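Local coordinates for VapB family protein (Caulobacter crescentus, PDB 5K8J), which acts as the antitoxin of the VapBC1 toxin-antitoxin pair, inhibiting the PIN-domain ribonuclease toxin and binding DNA, at the interface of chains A and B. Residues are numbered along the deposited sequence; one frame, centred on the assembly and turned at random. Chains: chain A/B, VapB family protein.

The interface of chains A and B. Residues chain A 15, 17, 21-23; chain B 15, 17, 22-24.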
loop_
_atom_site.group_PDB
_atom_site.type_symbol
_atom_site.label_atom_id
_atom_site.label_comp_id
_atom_site.label_asym_id
_atom_site.label_seq_id
_atom_site.Cartn_x
_atom_site.Cartn_y
_atom_site.Cartn_z
ATOM N N PHE A 15 17.179 -4.101 -15.950
ATOM C CA PHE A 15 17.966 -5.224 -16.443
ATOM C C PHE A 15 18.508 -4.852 -17.819
ATOM O O PHE A 15 18.239 -3.768 -18.341
ATOM C CB PHE A 15 17.135 -6.521 -16.464
ATOM C CG PHE A 15 16.010 -6.522 -17.460
ATOM C CD1 PHE A 15 14.849 -5.823 -17.209
ATOM C CD2 PHE A 15 16.110 -7.242 -18.641
ATOM C CE1 PHE A 15 13.808 -5.831 -18.122
ATOM C CE2 PHE A 15 15.068 -7.254 -19.558
ATOM C CZ PHE A 15 13.921 -6.547 -19.297
ATOM N N SER A 17 18.740 -5.778 -21.870
ATOM C CA SER A 17 18.098 -6.474 -22.979
ATOM C C SER A 17 18.722 -5.957 -24.267
ATOM O O SER A 17 18.580 -4.775 -24.597
ATOM C CB SER A 17 16.579 -6.263 -22.972
ATOM O OG SER A 17 15.995 -6.671 -24.199
ATOM N N GLU A 21 19.267 -0.855 -21.830
ATOM C CA GLU A 21 18.557 -1.087 -20.580
ATOM C C GLU A 21 17.066 -1.263 -20.833
ATOM O O GLU A 21 16.497 -0.696 -21.767
ATOM C CB GLU A 21 18.783 0.081 -19.620
ATOM C CG GLU A 21 17.814 0.115 -18.429
ATOM C CD GLU A 21 18.237 1.108 -17.361
ATOM O OE1 GLU A 21 19.428 1.105 -16.992
ATOM O OE2 GLU A 21 17.383 1.898 -16.898
ATOM N N ALA A 22 16.427 -2.060 -19.981
ATOM C CA ALA A 22 14.989 -2.261 -20.055
ATOM C C ALA A 22 14.424 -2.346 -18.646
ATOM O O ALA A 22 15.149 -2.576 -17.670
ATOM C CB ALA A 22 14.624 -3.526 -20.850
ATOM N N VAL A 23 13.113 -2.132 -18.559
ATOM C CA VAL A 23 12.368 -2.158 -17.305
ATOM C C VAL A 23 11.117 -2.994 -17.528
ATOM O O VAL A 23 10.351 -2.739 -18.465
ATOM C CB VAL A 23 11.989 -0.739 -16.818
ATOM C CG1 VAL A 23 11.152 -0.806 -15.529
ATOM C CG2 VAL A 23 13.228 0.080 -16.584
ATOM N N PHE B 15 7.930 -4.118 -25.574
ATOM C CA PHE B 15 8.250 -5.403 -26.175
ATOM C C PHE B 15 7.967 -6.498 -25.156
ATOM O O PHE B 15 7.755 -6.231 -23.967
ATOM C CB PHE B 15 9.707 -5.459 -26.659
ATOM C CG PHE B 15 10.721 -5.466 -25.549
ATOM C CD1 PHE B 15 11.040 -4.298 -24.870
ATOM C CD2 PHE B 15 11.374 -6.642 -25.200
ATOM C CE1 PHE B 15 11.983 -4.303 -23.849
ATOM C CE2 PHE B 15 12.315 -6.658 -24.177
ATOM C CZ PHE B 15 12.622 -5.482 -23.501
ATOM N N SER B 17 9.147 -9.772 -23.018
ATOM C CA SER B 17 10.415 -10.200 -22.441
ATOM C C SER B 17 10.271 -11.486 -21.627
ATOM O O SER B 17 11.128 -11.774 -20.786
ATOM C CB SER B 17 11.007 -9.080 -21.584
ATOM O OG SER B 17 12.398 -9.269 -21.391
ATOM N N ALA B 22 7.907 -5.264 -21.285
ATOM C CA ALA B 22 8.979 -4.385 -20.833
ATOM C C ALA B 22 9.077 -3.195 -21.777
ATOM O O ALA B 22 8.495 -3.189 -22.866
ATOM C CB ALA B 22 10.325 -5.116 -20.766
ATOM N N VAL B 23 9.818 -2.170 -21.346
ATOM C CA VAL B 23 10.152 -1.034 -22.204
ATOM C C VAL B 23 11.654 -0.851 -22.195
ATOM O O VAL B 23 12.297 -0.966 -21.143
ATOM C CB VAL B 23 9.465 0.288 -21.774
ATOM C CG1 VAL B 23 7.994 0.219 -22.030
ATOM C CG2 VAL B 23 9.758 0.618 -20.314
ATOM N N ARG B 24 12.214 -0.579 -23.374
ATOM C CA ARG B 24 13.622 -0.232 -23.487
ATOM C C ARG B 24 13.789 1.239 -23.171
ATOM O O ARG B 24 12.923 2.060 -23.486
ATOM C CB ARG B 24 14.176 -0.513 -24.886
ATOM C CG ARG B 24 14.205 -1.970 -25.284
ATOM C CD ARG B 24 14.727 -2.128 -26.714
ATOM N NE ARG B 24 13.892 -3.047 -27.484
ATOM C CZ ARG B 24 14.003 -4.371 -27.449
ATOM N NH1 ARG B 24 13.189 -5.121 -28.183
ATOM N NH2 ARG B 24 14.927 -4.946 -26.688
HETATM O O HOH W 1 14.868 -9.371 -22.946
#
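The ring of B:Phe15 is an aromatic plate used on both face and edge. Over one face lies the guanidinium of its own chain's B:Arg24, with CZ 3.8 Å above the centre of the ring, and the two flat groups run roughly parallel. Part of the rim meets the other subunit: in the plane of the ring sits the methyl of A:Ala22, whose CB is 3.9 Å from ring atom CZ. B:Val23 C and B:Arg24 N of the ring's own chain also lie at the edge, as does water 1. With CG set between the backbone N and the carbonyl carbon (chi1 69°), the ring points into this contact. B:Arg24, its chain bent at chi3, brings NH2 to 3.2 Å from the hydroxyl OG of A:Ser17, a close polar approach that would tend to keep the guanidinium over the ring. The twin ring, A:Phe15, presents CZ at 3.8 Å from OG of B:Ser17.

Water 1 joins the two serines, lying 3.2 Å from A:Ser17 OG and 2.9 Å from B:Ser17 OG.

The backbone adds a pair of hydrogen bonds. A:Val23 and B:Val23 pair with each other, each N donating to the partner's O at 3.0 Å in fairly straight bonds that tilt modestly from the carbonyl planes.

Strand 21-25 thus meets its own copy antiparallel, with the local two-fold axis passing between the valines. A:Phe15 and B:Phe15 come from the short strand 15-16, A:Ser17 and B:Ser17 from the loop that follows. This patch is one part of the interface that joins both subunits in the dimeric AbrB-type swapped-hairpin domain, probably the DNA-binding part, apart from helix 55-64.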